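Local coordinates for protein isomerase/lactonizing enzyme (Agrobacterium tumefaciens, PDB 1RVK) that is of unknown function but belongs to the enolase superfamily, binds magnesium, and probably abstracts a proton next to a carboxylate in its substrate, at residues 47-52 and 371-376; 211-216 and 233-238; 126-131 and 320-325. All coordinates share one frame; numbering follows the deposited sequence.

Interaction 1. Residues 47-52 and 371-376; sequences EGHSFT and IDFTFI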
loop_
_atom_site.group_PDB
_atom_site.type_symbol
_atom_site.label_atom_id
_atom_site.label_comp_id
_atom_site.label_asym_id
_atom_site.label_seq_id
_atom_site.Cartn_x
_atom_site.Cartn_y
_atom_site.Cartn_z
ATOM N N GLU A 47 -22.219 -0.335 -12.076
ATOM C CA GLU A 47 -21.186 0.613 -11.670
ATOM C C GLU A 47 -20.019 -0.048 -10.954
ATOM O O GLU A 47 -20.160 -1.127 -10.373
ATOM C CB GLU A 47 -21.781 1.686 -10.748
ATOM C CG GLU A 47 -22.803 2.592 -11.418
ATOM C CD GLU A 47 -23.477 3.547 -10.447
ATOM O OE1 GLU A 47 -24.257 4.405 -10.907
ATOM O OE2 GLU A 47 -23.235 3.441 -9.227
ATOM N N GLY A 48 -18.872 0.627 -11.015
ATOM C CA GLY A 48 -17.657 0.178 -10.361
ATOM C C GLY A 48 -17.092 1.410 -9.672
ATOM O O GLY A 48 -17.134 2.503 -10.242
ATOM N N HIS A 49 -16.556 1.248 -8.465
ATOM C CA HIS A 49 -16.035 2.385 -7.708
ATOM C C HIS A 49 -14.640 2.166 -7.134
ATOM O O HIS A 49 -14.216 1.031 -6.920
ATOM C CB HIS A 49 -16.965 2.693 -6.530
ATOM C CG HIS A 49 -18.419 2.570 -6.852
ATOM N ND1 HIS A 49 -19.128 3.566 -7.487
ATOM C CD2 HIS A 49 -19.293 1.556 -6.647
ATOM C CE1 HIS A 49 -20.379 3.171 -7.657
ATOM N NE2 HIS A 49 -20.504 1.956 -7.157
ATOM N N SER A 50 -13.947 3.267 -6.864
ATOM C CA SER A 50 -12.620 3.213 -6.264
ATOM C C SER A 50 -12.303 4.568 -5.634
ATOM O O SER A 50 -12.701 5.610 -6.152
ATOM C CB SER A 50 -11.567 2.840 -7.310
ATOM O OG SER A 50 -10.411 2.320 -6.673
ATOM N N PHE A 51 -11.583 4.546 -4.515
ATOM C CA PHE A 51 -11.245 5.761 -3.780
ATOM C C PHE A 51 -9.808 6.237 -3.953
ATOM O O PHE A 51 -8.897 5.433 -4.144
ATOM C CB PHE A 51 -11.511 5.533 -2.291
ATOM C CG PHE A 51 -12.946 5.243 -1.975
ATOM C CD1 PHE A 51 -13.854 6.280 -1.804
ATOM C CD2 PHE A 51 -13.403 3.929 -1.892
ATOM C CE1 PHE A 51 -15.201 6.016 -1.555
ATOM C CE2 PHE A 51 -14.747 3.655 -1.644
ATOM C CZ PHE A 51 -15.647 4.701 -1.476
ATOM N N THR A 52 -9.617 7.553 -3.878
ATOM C CA THR A 52 -8.288 8.150 -3.987
ATOM C C THR A 52 -8.347 9.616 -3.578
ATOM O O THR A 52 -9.419 10.140 -3.274
ATOM C CB THR A 52 -7.728 8.056 -5.426
ATOM O OG1 THR A 52 -6.327 8.357 -5.409
ATOM C CG2 THR A 52 -8.440 9.034 -6.350
ATOM N N ILE A 371 -19.492 0.283 0.601
ATOM C CA ILE A 371 -19.666 1.726 0.520
ATOM C C ILE A 371 -20.958 2.307 1.084
ATOM O O ILE A 371 -22.056 1.859 0.755
ATOM C CB ILE A 371 -19.512 2.187 -0.944
ATOM C CG1 ILE A 371 -18.194 1.643 -1.505
ATOM C CG2 ILE A 371 -19.533 3.708 -1.021
ATOM C CD1 ILE A 371 -18.001 1.881 -2.983
ATOM N N ASP A 372 -20.811 3.313 1.941
ATOM C CA ASP A 372 -21.961 3.988 2.535
ATOM C C ASP A 372 -22.250 5.176 1.623
ATOM O O ASP A 372 -21.793 6.290 1.881
ATOM C CB ASP A 372 -21.627 4.485 3.945
ATOM C CG ASP A 372 -22.861 4.950 4.714
ATOM O OD1 ASP A 372 -23.845 5.380 4.074
ATOM O OD2 ASP A 372 -22.840 4.899 5.963
ATOM N N PHE A 373 -22.994 4.931 0.549
ATOM C CA PHE A 373 -23.315 5.987 -0.407
ATOM C C PHE A 373 -24.103 7.136 0.212
ATOM O O PHE A 373 -23.965 8.288 -0.205
ATOM C CB PHE A 373 -24.086 5.410 -1.597
ATOM C CG PHE A 373 -23.295 4.419 -2.402
ATOM C CD1 PHE A 373 -23.368 3.058 -2.124
ATOM C CD2 PHE A 373 -22.451 4.851 -3.420
ATOM C CE1 PHE A 373 -22.612 2.139 -2.847
ATOM C CE2 PHE A 373 -21.688 3.940 -4.150
ATOM C CZ PHE A 373 -21.769 2.581 -3.861
ATOM N N THR A 374 -24.924 6.823 1.209
ATOM C CA THR A 374 -25.718 7.847 1.879
ATOM C C THR A 374 -24.812 8.826 2.618
ATOM O O THR A 374 -25.030 10.035 2.570
ATOM C CB THR A 374 -26.706 7.218 2.879
ATOM O OG1 THR A 374 -27.616 6.368 2.171
ATOM C CG2 THR A 374 -27.488 8.299 3.606
ATOM N N PHE A 375 -23.795 8.304 3.298
ATOM C CA PHE A 375 -22.863 9.159 4.025
ATOM C C PHE A 375 -22.125 10.074 3.054
ATOM O O PHE A 375 -21.964 11.271 3.305
ATOM C CB PHE A 375 -21.854 8.310 4.810
ATOM C CG PHE A 375 -20.757 9.114 5.455
ATOM C CD1 PHE A 375 -19.630 9.491 4.731
ATOM C CD2 PHE A 375 -20.868 9.530 6.778
ATOM C CE1 PHE A 375 -18.632 10.273 5.313
ATOM C CE2 PHE A 375 -19.876 10.313 7.370
ATOM C CZ PHE A 375 -18.755 10.685 6.637
ATOM N N ILE A 376 -21.677 9.508 1.941
ATOM C CA ILE A 376 -20.956 10.284 0.948
ATOM C C ILE A 376 -21.842 11.398 0.396
ATOM O O ILE A 376 -21.398 12.532 0.221
ATOM C CB ILE A 376 -20.459 9.376 -0.193
ATOM C CG1 ILE A 376 -19.400 8.415 0.358
ATOM C CG2 ILE A 376 -19.894 10.216 -1.326
ATOM C CD1 ILE A 376 -18.946 7.344 -0.621
#

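Interaction 2. Residues 211-216 and 233-238; sequences YSRTDA and EPMDEQ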
loop_
_atom_site.group_PDB
_atom_site.type_symbol
_atom_site.label_atom_id
_atom_site.label_comp_id
_atom_site.label_asym_id
_atom_site.label_seq_id
_atom_site.Cartn_x
_atom_site.Cartn_y
_atom_site.Cartn_z
ATOM N N TYR A 211 18.686 7.364 3.347
ATOM C CA TYR A 211 19.981 7.260 4.026
ATOM C C TYR A 211 21.091 7.069 3.002
ATOM O O TYR A 211 20.877 6.484 1.942
ATOM C CB TYR A 211 20.017 6.049 4.964
ATOM C CG TYR A 211 19.516 6.285 6.371
ATOM C CD1 TYR A 211 18.559 5.441 6.931
ATOM C CD2 TYR A 211 20.035 7.314 7.161
ATOM C CE1 TYR A 211 18.128 5.609 8.246
ATOM C CE2 TYR A 211 19.611 7.493 8.480
ATOM C CZ TYR A 211 18.657 6.632 9.012
ATOM O OH TYR A 211 18.239 6.783 10.310
ATOM N N SER A 212 22.281 7.562 3.332
ATOM C CA SER A 212 23.443 7.397 2.467
ATOM C C SER A 212 23.813 5.912 2.506
ATOM O O SER A 212 23.305 5.167 3.339
ATOM C CB SER A 212 24.610 8.210 3.012
ATOM O OG SER A 212 24.958 7.751 4.310
ATOM N N ARG A 213 24.699 5.481 1.613
ATOM C CA ARG A 213 25.117 4.085 1.609
ATOM C C ARG A 213 25.750 3.728 2.955
ATOM O O ARG A 213 25.442 2.688 3.529
ATOM C CB ARG A 213 26.131 3.811 0.492
ATOM C CG ARG A 213 25.556 3.802 -0.921
ATOM C CD ARG A 213 26.589 3.271 -1.902
ATOM N NE ARG A 213 26.144 3.324 -3.292
ATOM C CZ ARG A 213 26.789 2.739 -4.295
ATOM N NH1 ARG A 213 27.900 2.057 -4.056
ATOM N NH2 ARG A 213 26.332 2.842 -5.539
ATOM N N THR A 214 26.626 4.594 3.461
ATOM C CA THR A 214 27.297 4.326 4.732
ATOM C C THR A 214 26.327 4.189 5.906
ATOM O O THR A 214 26.507 3.315 6.755
ATOM C CB THR A 214 28.357 5.411 5.069
ATOM O OG1 THR A 214 27.766 6.713 5.000
ATOM C CG2 THR A 214 29.526 5.327 4.094
ATOM N N ASP A 215 25.301 5.033 5.958
ATOM C CA ASP A 215 24.325 4.947 7.046
ATOM C C ASP A 215 23.450 3.698 6.914
ATOM O O ASP A 215 23.143 3.040 7.907
ATOM C CB ASP A 215 23.434 6.200 7.097
ATOM C CG ASP A 215 24.102 7.371 7.813
ATOM O OD1 ASP A 215 25.051 7.143 8.596
ATOM O OD2 ASP A 215 23.664 8.524 7.606
ATOM N N ALA A 216 23.048 3.369 5.692
ATOM C CA ALA A 216 22.222 2.188 5.472
ATOM C C ALA A 216 22.986 0.916 5.838
ATOM O O ALA A 216 22.398 -0.040 6.345
ATOM C CB ALA A 216 21.765 2.124 4.014
ATOM N N GLU A 233 13.512 -0.208 1.878
ATOM C CA GLU A 233 13.813 1.124 1.346
ATOM C C GLU A 233 14.628 2.028 2.271
ATOM O O GLU A 233 14.166 3.087 2.685
ATOM C CB GLU A 233 12.491 1.815 0.964
ATOM C CG GLU A 233 12.642 3.089 0.140
ATOM C CD GLU A 233 11.318 3.601 -0.425
ATOM O OE1 GLU A 233 11.350 4.595 -1.181
ATOM O OE2 GLU A 233 10.250 3.021 -0.120
ATOM N N PRO A 234 15.867 1.630 2.595
ATOM C CA PRO A 234 16.657 2.493 3.478
ATOM C C PRO A 234 17.431 3.568 2.715
ATOM O O PRO A 234 18.046 4.442 3.323
ATOM C CB PRO A 234 17.581 1.503 4.174
ATOM C CG PRO A 234 17.887 0.540 3.067
ATOM C CD PRO A 234 16.525 0.323 2.407
HETATM N N MSE A 235 17.406 3.496 1.386
HETATM C CA MSE A 235 18.124 4.465 0.554
HETATM C C MSE A 235 17.234 4.948 -0.589
HETATM O O MSE A 235 16.198 4.355 -0.865
HETATM C CB MSE A 235 19.391 3.826 -0.028
HETATM C CG MSE A 235 20.325 3.195 1.006
HETATM SE SE MSE A 235 21.816 2.259 0.162
HETATM C CE MSE A 235 20.789 0.919 -0.787
ATOM N N ASP A 236 17.644 6.026 -1.252
ATOM C CA ASP A 236 16.872 6.566 -2.367
ATOM C C ASP A 236 16.759 5.500 -3.455
ATOM O O ASP A 236 17.755 5.132 -4.085
ATOM C CB ASP A 236 17.555 7.830 -2.909
ATOM C CG ASP A 236 16.674 8.607 -3.871
ATOM O OD1 ASP A 236 16.747 9.857 -3.870
ATOM O OD2 ASP A 236 15.915 7.972 -4.629
ATOM N N GLU A 237 15.544 5.004 -3.676
ATOM C CA GLU A 237 15.320 3.957 -4.669
ATOM C C GLU A 237 15.618 4.334 -6.113
ATOM O O GLU A 237 15.565 3.485 -7.001
ATOM C CB GLU A 237 13.893 3.425 -4.554
ATOM C CG GLU A 237 13.698 2.536 -3.342
ATOM C CD GLU A 237 12.319 1.920 -3.287
ATOM O OE1 GLU A 237 12.099 1.040 -2.426
ATOM O OE2 GLU A 237 11.461 2.313 -4.102
ATOM N N GLN A 238 15.927 5.601 -6.355
ATOM C CA GLN A 238 16.257 6.025 -7.705
ATOM C C GLN A 238 17.663 5.524 -8.041
ATOM O O GLN A 238 18.071 5.515 -9.203
ATOM C CB GLN A 238 16.163 7.550 -7.813
ATOM C CG GLN A 238 14.721 8.047 -7.736
ATOM C CD GLN A 238 14.608 9.553 -7.577
ATOM O OE1 GLN A 238 15.026 10.118 -6.559
ATOM N NE2 GLN A 238 14.036 10.212 -8.580
HETATM O O HOH W 1 20.343 7.162 -0.718
#

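Interaction 3. Residues 126-131 and 320-325; sequences GYRDKV and AATKNC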
loop_
_atom_site.group_PDB
_atom_site.type_symbol
_atom_site.label_atom_id
_atom_site.label_comp_id
_atom_site.label_asym_id
_atom_site.label_seq_id
_atom_site.Cartn_x
_atom_site.Cartn_y
_atom_site.Cartn_z
ATOM N N GLY A 126 -8.535 -17.334 -7.518
ATOM C CA GLY A 126 -8.095 -17.308 -6.136
ATOM C C GLY A 126 -7.044 -18.298 -5.680
ATOM O O GLY A 126 -6.955 -19.416 -6.191
ATOM N N TYR A 127 -6.228 -17.866 -4.723
ATOM C CA TYR A 127 -5.213 -18.737 -4.149
ATOM C C TYR A 127 -5.547 -18.981 -2.680
ATOM O O TYR A 127 -5.456 -20.107 -2.200
ATOM C CB TYR A 127 -3.808 -18.130 -4.240
ATOM C CG TYR A 127 -2.781 -19.016 -3.568
ATOM C CD1 TYR A 127 -2.450 -20.258 -4.108
ATOM C CD2 TYR A 127 -2.199 -18.652 -2.352
ATOM C CE1 TYR A 127 -1.575 -21.123 -3.453
ATOM C CE2 TYR A 127 -1.319 -19.511 -1.688
ATOM C CZ TYR A 127 -1.016 -20.743 -2.244
ATOM O OH TYR A 127 -0.177 -21.613 -1.586
ATOM N N ARG A 128 -5.939 -17.925 -1.970
ATOM C CA ARG A 128 -6.275 -18.038 -0.548
ATOM C C ARG A 128 -7.395 -17.084 -0.114
ATOM O O ARG A 128 -7.460 -15.941 -0.569
ATOM C CB ARG A 128 -5.022 -17.782 0.299
ATOM C CG ARG A 128 -4.310 -16.485 -0.065
ATOM C CD ARG A 128 -2.938 -16.366 0.575
ATOM N NE ARG A 128 -2.127 -15.394 -0.155
ATOM C CZ ARG A 128 -0.868 -15.086 0.136
ATOM N NH1 ARG A 128 -0.251 -15.667 1.158
ATOM N NH2 ARG A 128 -0.217 -14.213 -0.619
ATOM N N ASP A 129 -8.264 -17.556 0.778
ATOM C CA ASP A 129 -9.379 -16.751 1.267
ATOM C C ASP A 129 -9.010 -15.947 2.503
ATOM O O ASP A 129 -9.724 -15.021 2.889
ATOM C CB ASP A 129 -10.581 -17.641 1.577
ATOM C CG ASP A 129 -11.019 -18.452 0.380
ATOM O OD1 ASP A 129 -11.257 -17.849 -0.688
ATOM O OD2 ASP A 129 -11.126 -19.689 0.507
ATOM N N LYS A 130 -7.901 -16.319 3.132
ATOM C CA LYS A 130 -7.416 -15.608 4.304
ATOM C C LYS A 130 -5.905 -15.545 4.186
ATOM O O LYS A 130 -5.296 -16.378 3.519
ATOM C CB LYS A 130 -7.828 -16.318 5.600
ATOM C CG LYS A 130 -7.125 -17.637 5.870
ATOM C CD LYS A 130 -7.517 -18.168 7.245
ATOM C CE LYS A 130 -6.766 -19.445 7.593
ATOM N NZ LYS A 130 -7.163 -19.968 8.928
ATOM N N VAL A 131 -5.300 -14.547 4.814
ATOM C CA VAL A 131 -3.857 -14.396 4.745
ATOM C C VAL A 131 -3.325 -13.681 5.973
ATOM O O VAL A 131 -3.988 -12.799 6.526
ATOM C CB VAL A 131 -3.438 -13.599 3.486
ATOM C CG1 VAL A 131 -4.024 -12.196 3.533
ATOM C CG2 VAL A 131 -1.919 -13.541 3.385
ATOM N N ALA A 320 -4.606 -12.096 -2.110
ATOM C CA ALA A 320 -5.437 -13.296 -2.063
ATOM C C ALA A 320 -5.381 -14.108 -3.356
ATOM O O ALA A 320 -5.613 -15.321 -3.355
ATOM C CB ALA A 320 -6.879 -12.911 -1.751
ATOM N N ALA A 321 -5.065 -13.439 -4.458
ATOM C CA ALA A 321 -5.006 -14.097 -5.756
ATOM C C ALA A 321 -3.643 -14.702 -6.078
ATOM O O ALA A 321 -3.498 -15.399 -7.083
ATOM C CB ALA A 321 -5.399 -13.107 -6.849
ATOM N N THR A 322 -2.648 -14.446 -5.237
ATOM C CA THR A 322 -1.306 -14.957 -5.491
ATOM C C THR A 322 -0.709 -15.748 -4.331
ATOM O O THR A 322 -1.157 -15.640 -3.188
ATOM C CB THR A 322 -0.352 -13.804 -5.859
ATOM O OG1 THR A 322 -0.331 -12.842 -4.798
ATOM C CG2 THR A 322 -0.821 -13.120 -7.136
ATOM N N LYS A 323 0.311 -16.544 -4.636
ATOM C CA LYS A 323 0.968 -17.378 -3.635
ATOM C C LYS A 323 2.275 -16.818 -3.088
ATOM O O LYS A 323 2.554 -16.947 -1.894
ATOM C CB LYS A 323 1.239 -18.769 -4.221
ATOM C CG LYS A 323 2.129 -19.662 -3.360
ATOM C CD LYS A 323 2.403 -20.990 -4.062
ATOM C CE LYS A 323 3.336 -21.886 -3.256
ATOM N NZ LYS A 323 4.716 -21.327 -3.173
ATOM N N ASN A 324 3.068 -16.196 -3.958
ATOM C CA ASN A 324 4.374 -15.683 -3.559
ATOM C C ASN A 324 4.423 -14.329 -2.867
ATOM O O ASN A 324 5.125 -13.418 -3.300
ATOM C CB ASN A 324 5.329 -15.683 -4.760
ATOM C CG ASN A 324 4.871 -14.774 -5.883
ATOM O OD1 ASN A 324 5.685 -14.070 -6.488
ATOM N ND2 ASN A 324 3.575 -14.793 -6.186
ATOM N N CYS A 325 3.676 -14.221 -1.778
ATOM C CA CYS A 325 3.618 -13.008 -0.972
ATOM C C CYS A 325 3.319 -13.500 0.437
ATOM O O CYS A 325 2.292 -14.132 0.668
ATOM C CB CYS A 325 2.496 -12.088 -1.465
ATOM S SG CYS A 325 2.294 -10.589 -0.490
#

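Interaction 1. Residues 47-52 and 371-376
The rings of H49 and F373 meet tip to tip in an edge-to-face pair: the CE2–CZ edge of F373 points at one face of the imidazole, with the planes 64° apart and the centroids 5.1 Å from each other. F373 CZ lies 3.6 Å from H49 NE2. Beside this pair I371 CD1 lies between the H49 and F51 side chains, 3.8 Å from H49 CB and 3.9 Å from F51 CE2. The other branch of I371, CG2, sits over one face of the F373 ring, at its centre, so one isoleucine packs against all three aromatic residues. Farther along, I376 CD1 meets the edge of the F51 ring at CE1, 4.1 Å away. No hydrogen bond crosses the contact.

A second layer fixes these groups. H49 ND1 is hydrogen-bonded to T39 OG1 on the adjoining strand, which helps to set the imidazole whose face F373 meets. F373 opens the helix that D372 caps: D372 OD1 accepts from F375 N at 3.0 Å, the donor lying well above the carboxylate plane. F11, M37 and Y345 also pack against F51.

The contact thus places the C-terminal helix 373-378 against edge strand 47-52 of the three-stranded antiparallel sheet, part of the N-terminal capping domain that enolase-superfamily proteins set beside their barrel.

Interaction 2. Residues 211-216 and 233-238
Y211 and P234 join their backbones through one hydrogen bond, Y211 N to P234 O at 3.0 Å, bent to 133° at the hydrogen, with the donor tilted 23° from the carbonyl plane. A water extends the link by one step: it donates to Y211 O and accepts from D236 N, bridging the two segments just beyond the direct bond.

M235, a selenomethionine, packs its side chain against the start of the helix. Its CG lies 3.5 Å from A216 CB and equally near the carbonyl oxygen of Y211. M235 SE lies 4.0 Å from R213 CA and also packs near A216 CB. A216 CB meets P234 CB at 4.2 Å as well, and so a single methyl on the first turn of the helix rests against two consecutive loop residues. Polar ends lead elsewhere: Y211 OH is hydrogen-bonded to D186, and R213 NE to S242 on helix 240-249. The loop itself is shaped by an Asx turn, D236 OD2 accepting from Q238 N at 2.9 Å.

Both segments follow barrel strands that lead to magnesium ligands, D206 closing strand 202-206 and E232 closing strand 230-232; E258 is the third. Packing of one strand's following loop and helix start against the next strand's loop, at the strand ends where the metal site lies, is the arrangement of a TIM-type beta/alpha barrel.

Interaction 3. Residues 126-131 and 320-325
The Y127 ring lies over the side chain of K323, whose CB sits above the ring centre in a CH-pi contact, 3.6 Å from the centroid and 11° off the normal. K323 CG and CD continue past the phenol end, with CG 3.5 Å from Y127 OH, so the aliphatic part of the lysine makes the contact. On the same ring Y127 CD2 lies 3.3 Å from T322 O.

R128 carries the polar half. Its chain leaves the backbone with CG in the crowded position between N and the carbonyl carbon (chi1 52°), then runs extended to NE. The guanidinium meets C325 O with both terminal nitrogens: NH2 at 2.8 Å and NH1 at 3.0 Å, the oxygen lying in the guanidinium plane. NH1 approaches nearly along the C=O axis, whereas NH2 comes in at an angle. NE is hydrogen-bonded to V319 O, and V131 CG2 packs on one face of the group.

The backbone adds a second two-to-one arrangement. A320 O, in the last turn of helix 313-321, accepts from Y127 N and from R128 N, each bond 3.0 Å long and each donor in the carbonyl plane. A320 CB in turn packs 3.3 Å from R128 O.

The segment leading into barrel strand 130-137 is therefore fastened to the end of a barrel helix and to the turn that follows it toward strand 328-333, the neighbour of that strand. The arginine takes C325 O in that turn and reaches V319 O through NE, while two backbone N-H groups take A320 O; a cation placed here would be expected to interact favourably with the negative end of the helix dipole.

The three contacts sit in different parts of one chain and none touches another. Interaction 1 joins the C-terminal helix to the N-terminal sheet and is a largely buried, aromatic and aliphatic contact. Interactions 2 and 3 both belong to the barrel: the former is a buried loop-to-helix contact with the side chain of P234 about 9 Å from the bound magnesium, the latter a partly buried one beside the strand that begins the barrel. Their chemistry follows place. Interaction 2 combines a backbone bond, a water bridge and apolar side chains, whereas interaction 3 relies on an arginine, shared carbonyls and a lysine packed on a tyrosine face. Interactions 1 and 2 lie on opposite sides of the chain's centre, about 39 Å between centres.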